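Local coordinates for SCO family protein (PDB 3ME7) that is a putative electron transport protein of the SCO1/2 family with a thioredoxin-like domain, and probably binds copper through a redox-active cysteine pair, at residues A[47-58]-A[146-157]. Numbering follows the deposited sequence.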
ATOM      1  N   ILE A  47      -2.436  -1.438  11.742  1.00 11.88           N
ATOM      2  CA  ILE A  47      -2.795  -1.090  10.366  1.00 12.19           C
ATOM      3  C   ILE A  47      -3.198  -2.335   9.579  1.00 11.98           C
ATOM      4  O   ILE A  47      -4.252  -2.362   8.943  1.00 12.50           O
ATOM      5  CB  ILE A  47      -1.624  -0.382   9.639  1.00 13.18           C
ATOM      6  CG1 ILE A  47      -1.371   0.997  10.276  1.00 14.28           C
ATOM      7  CG2 ILE A  47      -1.920  -0.272   8.135  1.00 14.29           C
ATOM      8  CD1 ILE A  47      -0.028   1.635   9.904  1.00 13.05           C
ATOM      9  N   THR A  48      -2.367  -3.375   9.658  1.00 10.96           N
ATOM     10  CA  THR A  48      -2.599  -4.574   8.850  1.00 10.03           C
ATOM     11  C   THR A  48      -3.845  -5.311   9.339  1.00 10.39           C
ATOM     12  O   THR A  48      -4.664  -5.741   8.531  1.00  9.66           O
ATOM     13  CB  THR A  48      -1.354  -5.470   8.819  1.00  9.93           C
ATOM     14  OG1 THR A  48      -0.242  -4.683   8.352  1.00 10.02           O
ATOM     15  CG2 THR A  48      -1.556  -6.626   7.873  1.00 10.12           C
ATOM     16  N   LYS A  49      -3.998  -5.435  10.660  1.00 11.25           N
ATOM     17  CA  LYS A  49      -5.198  -6.062  11.226  1.00 12.21           C
ATOM     18  C   LYS A  49      -6.447  -5.263  10.860  1.00 12.00           C
ATOM     19  O   LYS A  49      -7.491  -5.846  10.569  1.00 12.74           O
ATOM     20  CB  LYS A  49      -5.081  -6.170  12.750  1.00 13.04           C
ATOM     21  CG  LYS A  49      -4.069  -7.200  13.203  1.00 15.13           C
ATOM     22  CD  LYS A  49      -3.849  -7.113  14.703  1.00 14.79           C
ATOM     23  CE  LYS A  49      -2.844  -8.164  15.141  1.00 16.70           C
ATOM     24  NZ  LYS A  49      -2.830  -8.269  16.609  1.00 16.99           N
ATOM     25  N   SER A  50      -6.341  -3.934  10.879  1.00 12.49           N
ATOM     26  CA  SER A  50      -7.468  -3.093  10.473  1.00 13.42           C
ATOM     27  C   SER A  50      -7.840  -3.291   8.996  1.00 13.20           C
ATOM     28  O   SER A  50      -9.024  -3.406   8.661  1.00 13.01           O
ATOM     29  CB  SER A  50      -7.198  -1.626  10.793  1.00 13.76           C
ATOM     30  OG  SER A  50      -8.393  -0.875  10.643  1.00 26.71           O
ATOM     31  N   LEU A  51      -6.838  -3.332   8.116  1.00 12.03           N
ATOM     32  CA  LEU A  51      -7.053  -3.677   6.705  1.00 11.72           C
ATOM     33  C   LEU A  51      -7.671  -5.042   6.511  1.00 11.64           C
ATOM     34  O   LEU A  51      -8.567  -5.202   5.692  1.00 11.12           O
ATOM     35  CB  LEU A  51      -5.719  -3.633   5.947  1.00 12.13           C
ATOM     36  CG  LEU A  51      -5.256  -2.229   5.623  1.00 12.82           C
ATOM     37  CD1 LEU A  51      -3.902  -2.345   4.918  1.00 12.92           C
ATOM     38  CD2 LEU A  51      -6.262  -1.484   4.722  1.00 11.72           C
ATOM     39  N   LEU A  52      -7.206  -6.036   7.265  1.00 10.65           N
ATOM     40  CA  LEU A  52      -7.780  -7.372   7.168  1.00 10.87           C
ATOM     41  C   LEU A  52      -9.281  -7.349   7.460  1.00 11.27           C
ATOM     42  O   LEU A  52     -10.004  -8.172   6.922  1.00 11.92           O
ATOM     43  CB  LEU A  52      -7.081  -8.350   8.128  1.00 11.48           C
ATOM     44  CG  LEU A  52      -5.664  -8.756   7.715  1.00 13.58           C
ATOM     45  CD1 LEU A  52      -4.963  -9.443   8.890  1.00 12.61           C
ATOM     46  CD2 LEU A  52      -5.654  -9.667   6.497  1.00 11.79           C
ATOM     47  N   LYS A  53      -9.727  -6.417   8.301  1.00 11.22           N
ATOM     48  CA  LYS A  53     -11.145  -6.322   8.695  1.00 12.61           C
ATOM     49  C   LYS A  53     -11.990  -5.350   7.865  1.00 13.39           C
ATOM     50  O   LYS A  53     -13.196  -5.233   8.100  1.00 15.91           O
ATOM     51  CB  LYS A  53     -11.292  -6.064  10.206  1.00 13.48           C
ATOM     52  CG  LYS A  53     -10.972  -7.316  11.030  1.00 15.44           C
ATOM     53  CD  LYS A  53     -10.741  -7.081  12.526  1.00 14.79           C
ATOM     54  CE  LYS A  53     -10.528  -8.425  13.223  1.00 16.14           C
ATOM     55  NZ  LYS A  53     -10.238  -8.307  14.689  1.00 15.78           N
ATOM     56  N   VAL A  54     -11.374  -4.634   6.926  1.00 11.50           N
ATOM     57  CA  VAL A  54     -12.147  -3.790   6.007  1.00 11.25           C
ATOM     58  C   VAL A  54     -12.107  -4.273   4.561  1.00 11.14           C
ATOM     59  O   VAL A  54     -13.117  -4.182   3.862  1.00 11.25           O
ATOM     60  CB  VAL A  54     -11.782  -2.271   6.115  1.00 11.52           C
ATOM     61  CG1 VAL A  54     -10.380  -1.954   5.540  1.00 14.07           C
ATOM     62  CG2 VAL A  54     -12.845  -1.388   5.424  1.00 13.84           C
ATOM     63  N   ILE A  55     -10.959  -4.789   4.118  1.00 10.44           N
ATOM     64  CA  ILE A  55     -10.806  -5.238   2.730  1.00 10.33           C
ATOM     65  C   ILE A  55     -11.926  -6.201   2.257  1.00 11.08           C
ATOM     66  O   ILE A  55     -12.466  -5.997   1.175  1.00 11.35           O
ATOM     67  CB  ILE A  55      -9.377  -5.825   2.460  1.00 10.55           C
ATOM     68  CG1 ILE A  55      -8.314  -4.714   2.522  1.00 13.09           C
ATOM     69  CG2 ILE A  55      -9.309  -6.602   1.143  1.00 12.36           C
ATOM     70  CD1 ILE A  55      -8.452  -3.594   1.484  1.00 11.54           C
ATOM     71  N   PRO A  56     -12.268  -7.244   3.056  1.00 10.94           N
ATOM     72  CA  PRO A  56     -13.317  -8.168   2.609  1.00 11.36           C
ATOM     73  C   PRO A  56     -14.665  -7.517   2.354  1.00 11.57           C
ATOM     74  O   PRO A  56     -15.479  -8.078   1.626  1.00 13.10           O
ATOM     75  CB  PRO A  56     -13.429  -9.156   3.770  1.00 11.90           C
ATOM     76  CG  PRO A  56     -12.059  -9.181   4.355  1.00 16.82           C
ATOM     77  CD  PRO A  56     -11.598  -7.744   4.276  1.00 11.06           C
ATOM     78  N   LYS A  57     -14.930  -6.362   2.963  1.00  9.41           N
ATOM     79  CA  LYS A  57     -16.190  -5.666   2.710  1.00  8.60           C
ATOM     80  C   LYS A  57     -16.243  -5.042   1.312  1.00  9.42           C
ATOM     81  O   LYS A  57     -17.319  -4.758   0.793  1.00  9.44           O
ATOM     82  CB  LYS A  57     -16.382  -4.537   3.728  1.00  7.99           C
ATOM     83  CG  LYS A  57     -16.467  -5.006   5.166  1.00  9.12           C
ATOM     84  CD  LYS A  57     -16.472  -3.808   6.102  1.00  8.75           C
ATOM     85  CE  LYS A  57     -16.425  -4.283   7.554  1.00 10.06           C
ATOM     86  NZ  LYS A  57     -17.814  -4.473   8.059  1.00  7.70           N
ATOM     87  N   LEU A  58     -15.066  -4.767   0.748  1.00  9.47           N
ATOM     88  CA  LEU A  58     -14.921  -3.871  -0.398  1.00  9.87           C
ATOM     89  C   LEU A  58     -14.919  -4.596  -1.730  1.00 11.04           C
ATOM     90  O   LEU A  58     -15.268  -4.007  -2.758  1.00 13.30           O
ATOM     91  CB  LEU A  58     -13.612  -3.062  -0.265  1.00 10.72           C
ATOM     92  CG  LEU A  58     -13.517  -2.203   0.991  1.00  7.09           C
ATOM     93  CD1 LEU A  58     -12.072  -1.674   1.087  1.00 10.43           C
ATOM     94  CD2 LEU A  58     -14.516  -1.049   1.002  1.00 11.45           C
ATOM     95  N   VAL A 146      -5.169   4.136  12.177  1.00 14.77           N
ATOM     96  CA  VAL A 146      -5.133   2.685  12.364  1.00 16.95           C
ATOM     97  C   VAL A 146      -6.520   2.113  12.657  1.00 19.69           C
ATOM     98  O   VAL A 146      -6.646   0.909  12.885  1.00 21.14           O
ATOM     99  CB  VAL A 146      -4.143   2.261  13.488  1.00 16.61           C
ATOM    100  CG1 VAL A 146      -2.760   2.858  13.257  1.00 13.05           C
ATOM    101  CG2 VAL A 146      -4.655   2.676  14.859  1.00 12.06           C
ATOM    102  N   ASN A 147      -7.536   2.974  12.672  1.00 20.38           N
ATOM    103  CA  ASN A 147      -8.907   2.600  13.039  1.00 22.28           C
ATOM    104  C   ASN A 147      -9.838   2.887  11.865  1.00 22.06           C
ATOM    105  O   ASN A 147     -10.581   3.864  11.894  1.00 23.09           O
ATOM    106  CB  ASN A 147      -9.367   3.389  14.289  1.00 23.69           C
ATOM    107  CG  ASN A 147      -8.491   3.136  15.523  1.00 36.57           C
ATOM    108  OD1 ASN A 147      -8.232   1.988  15.892  1.00 25.65           O
ATOM    109  ND2 ASN A 147      -8.050   4.217  16.183  1.00 24.41           N
ATOM    110  N   TYR A 148      -9.775   2.042  10.834  1.00 21.10           N
ATOM    111  CA  TYR A 148     -10.418   2.338   9.542  1.00 20.95           C
ATOM    112  C   TYR A 148     -11.916   2.126   9.566  1.00 21.77           C
ATOM    113  O   TYR A 148     -12.420   1.200  10.224  1.00 23.07           O
ATOM    114  CB  TYR A 148      -9.773   1.533   8.399  1.00 20.76           C
ATOM    115  CG  TYR A 148      -8.276   1.711   8.307  1.00 24.31           C
ATOM    116  CD1 TYR A 148      -7.704   2.980   8.388  1.00 20.13           C
ATOM    117  CD2 TYR A 148      -7.426   0.618   8.121  1.00 20.27           C
ATOM    118  CE1 TYR A 148      -6.336   3.152   8.314  1.00 24.22           C
ATOM    119  CE2 TYR A 148      -6.048   0.782   8.055  1.00 24.35           C
ATOM    120  CZ  TYR A 148      -5.510   2.043   8.140  1.00 20.04           C
ATOM    121  OH  TYR A 148      -4.152   2.218   8.083  1.00 24.33           O
ATOM    122  N   ASN A 149     -12.635   3.009   8.875  1.00 20.77           N
ATOM    123  CA  ASN A 149     -14.050   2.790   8.659  1.00 19.77           C
ATOM    124  C   ASN A 149     -14.337   2.428   7.209  1.00 17.59           C
ATOM    125  O   ASN A 149     -13.583   2.755   6.295  1.00 18.15           O
ATOM    126  CB  ASN A 149     -14.925   3.939   9.186  1.00 21.08           C
ATOM    127  CG  ASN A 149     -14.704   5.240   8.449  1.00 19.48           C
ATOM    128  OD1 ASN A 149     -15.201   5.437   7.340  1.00 22.22           O
ATOM    129  ND2 ASN A 149     -13.996   6.159   9.088  1.00 22.45           N
ATOM    130  N   TYR A 150     -15.440   1.716   7.021  1.00 14.87           N
ATOM    131  CA  TYR A 150     -15.851   1.239   5.725  1.00 12.30           C
ATOM    132  C   TYR A 150     -16.096   2.375   4.732  1.00 11.11           C
ATOM    133  O   TYR A 150     -15.615   2.325   3.588  1.00 11.28           O
ATOM    134  CB  TYR A 150     -17.120   0.402   5.909  1.00 11.15           C
ATOM    135  CG  TYR A 150     -17.821   0.001   4.629  1.00  8.94           C
ATOM    136  CD1 TYR A 150     -17.296  -0.985   3.789  1.00 10.08           C
ATOM    137  CD2 TYR A 150     -19.025   0.610   4.269  1.00 10.30           C
ATOM    138  CE1 TYR A 150     -17.955  -1.354   2.620  1.00 10.48           C
ATOM    139  CE2 TYR A 150     -19.693   0.263   3.114  1.00  9.86           C
ATOM    140  CZ  TYR A 150     -19.152  -0.719   2.286  1.00  9.48           C
ATOM    141  OH  TYR A 150     -19.807  -1.078   1.130  1.00 11.15           O
ATOM    142  N   LEU A 151     -16.833   3.400   5.166  1.00 10.81           N
ATOM    143  CA  LEU A 151     -17.218   4.463   4.243  1.00 11.45           C
ATOM    144  C   LEU A 151     -16.006   5.136   3.609  1.00 11.43           C
ATOM    145  O   LEU A 151     -15.999   5.379   2.401  1.00 10.85           O
ATOM    146  CB  LEU A 151     -18.132   5.499   4.901  1.00 13.29           C
ATOM    147  CG  LEU A 151     -18.767   6.481   3.907  1.00 17.07           C
ATOM    148  CD1 LEU A 151     -19.555   5.727   2.840  1.00 14.33           C
ATOM    149  CD2 LEU A 151     -19.671   7.482   4.624  1.00 15.22           C
ATOM    150  N   GLU A 152     -14.988   5.408   4.420  1.00 11.07           N
ATOM    151  CA  GLU A 152     -13.792   6.088   3.882  1.00 11.07           C
ATOM    152  C   GLU A 152     -13.109   5.279   2.770  1.00 10.05           C
ATOM    153  O   GLU A 152     -12.591   5.861   1.813  1.00  9.91           O
ATOM    154  CB  GLU A 152     -12.806   6.537   4.976  1.00 12.63           C
ATOM    155  CG  GLU A 152     -12.143   5.435   5.794  1.00 15.64           C
ATOM    156  CD  GLU A 152     -11.336   5.978   6.975  1.00 15.20           C
ATOM    157  OE1 GLU A 152     -11.063   5.182   7.905  1.00 16.46           O
ATOM    158  OE2 GLU A 152     -10.974   7.180   6.960  1.00 16.06           O
ATOM    159  N   PHE A 153     -13.115   3.948   2.891  1.00  9.88           N
ATOM    160  CA  PHE A 153     -12.551   3.078   1.853  1.00  9.16           C
ATOM    161  C   PHE A 153     -13.422   3.017   0.603  1.00  9.09           C
ATOM    162  O   PHE A 153     -12.900   3.090  -0.509  1.00  9.11           O
ATOM    163  CB  PHE A 153     -12.252   1.672   2.394  1.00 11.07           C
ATOM    164  CG  PHE A 153     -10.935   1.586   3.076  1.00 13.56           C
ATOM    165  CD1 PHE A 153     -10.790   2.017   4.394  1.00 12.66           C
ATOM    166  CD2 PHE A 153      -9.829   1.134   2.382  1.00 13.16           C
ATOM    167  CE1 PHE A 153      -9.540   1.964   5.011  1.00 13.95           C
ATOM    168  CE2 PHE A 153      -8.560   1.074   3.003  1.00 14.61           C
ATOM    169  CZ  PHE A 153      -8.433   1.497   4.305  1.00 13.33           C
ATOM    170  N   VAL A 154     -14.738   2.885   0.793  1.00  9.05           N
ATOM    171  CA  VAL A 154     -15.670   2.965  -0.341  1.00  8.72           C
ATOM    172  C   VAL A 154     -15.463   4.259  -1.128  1.00  9.25           C
ATOM    173  O   VAL A 154     -15.311   4.231  -2.341  1.00  9.36           O
ATOM    174  CB  VAL A 154     -17.132   2.817   0.108  1.00  9.29           C
ATOM    175  CG1 VAL A 154     -18.090   3.194  -1.003  1.00 10.17           C
ATOM    176  CG2 VAL A 154     -17.389   1.391   0.573  1.00  9.94           C
ATOM    177  N   ASN A 155     -15.412   5.384  -0.424  1.00  9.90           N
ATOM    178  CA  ASN A 155     -15.215   6.683  -1.068  1.00 11.45           C
ATOM    179  C   ASN A 155     -13.874   6.752  -1.821  1.00 10.14           C
ATOM    180  O   ASN A 155     -13.806   7.266  -2.940  1.00 10.50           O
ATOM    181  CB  ASN A 155     -15.346   7.806  -0.035  1.00 14.03           C
ATOM    182  CG  ASN A 155     -16.775   7.928   0.525  1.00 17.18           C
ATOM    183  OD1 ASN A 155     -17.704   7.316   0.018  1.00 16.08           O
ATOM    184  ND2 ASN A 155     -16.936   8.714   1.578  1.00 16.79           N
ATOM    185  N   ALA A 156     -12.828   6.186  -1.231  1.00 10.25           N
ATOM    186  CA  ALA A 156     -11.498   6.227  -1.835  1.00 10.40           C
ATOM    187  C   ALA A 156     -11.478   5.408  -3.127  1.00 10.62           C
ATOM    188  O   ALA A 156     -10.947   5.857  -4.153  1.00 11.15           O
ATOM    189  CB  ALA A 156     -10.457   5.702  -0.835  1.00 10.59           C
ATOM    190  N   LEU A 157     -12.099   4.232  -3.087  1.00 10.12           N
ATOM    191  CA  LEU A 157     -12.150   3.372  -4.277  1.00 10.31           C
ATOM    192  C   LEU A 157     -13.008   3.988  -5.385  1.00 10.21           C
ATOM    193  O   LEU A 157     -12.673   3.866  -6.555  1.00 10.24           O
ATOM    194  CB  LEU A 157     -12.651   1.965  -3.935  1.00 10.92           C
ATOM    195  CG  LEU A 157     -11.637   1.084  -3.209  1.00 11.45           C
ATOM    196  CD1 LEU A 157     -12.363  -0.146  -2.687  1.00 12.74           C
ATOM    197  CD2 LEU A 157     -10.453   0.706  -4.134  1.00 12.15           C
TER
HETATM  198  O   HOH W   1     -18.268  -2.467  -0.627  1.00 17.01           O
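With OG trans to its backbone N (chi1 -168°), Ser50 meets the loop ahead of helix 150-160 and accepts a nearly straight hydrogen bond from Tyr148 N, 3.2 Å from Ser50 OG. Val54 has CG1 wedged between its own N and carbonyl carbon (chi1 71°), which sets that methyl squarely over the Phe153 ring, a CH-pi contact 4.0 Å from the centroid and 9° off the normal. Leu51 CD2 approaches the same ring at its far end, 3.7 Å from Phe153 CZ, while Ile47 CG2 packs 3.3 Å from Tyr148 OH. Further along, Leu58 fits as a knob into the hole formed by Tyr150, Phe153, Val154 and Leu157, its CD1 3.6 Å from Phe153 CB. Lys57 brings CB and CD against the CD1 side of the Tyr150 ring, at a slant, and a water joins Lys57 O to Tyr150 OH. A capping box, with Asn149 as the N-cap and Glu152 returning the bond, opens helix 150-160. The contact thus illustrates how the end of helix 43-52, with the turn and short helix after it, can pack against the loop and first turns of helix 150-160, both touching one mixed thioredoxin-like sheet: Leu51 touches Ser34 of strand 31-36, Phe153 reaches Val130 of strand 129-133, and Tyr148 rests on Ile143 of edge strand 139-144.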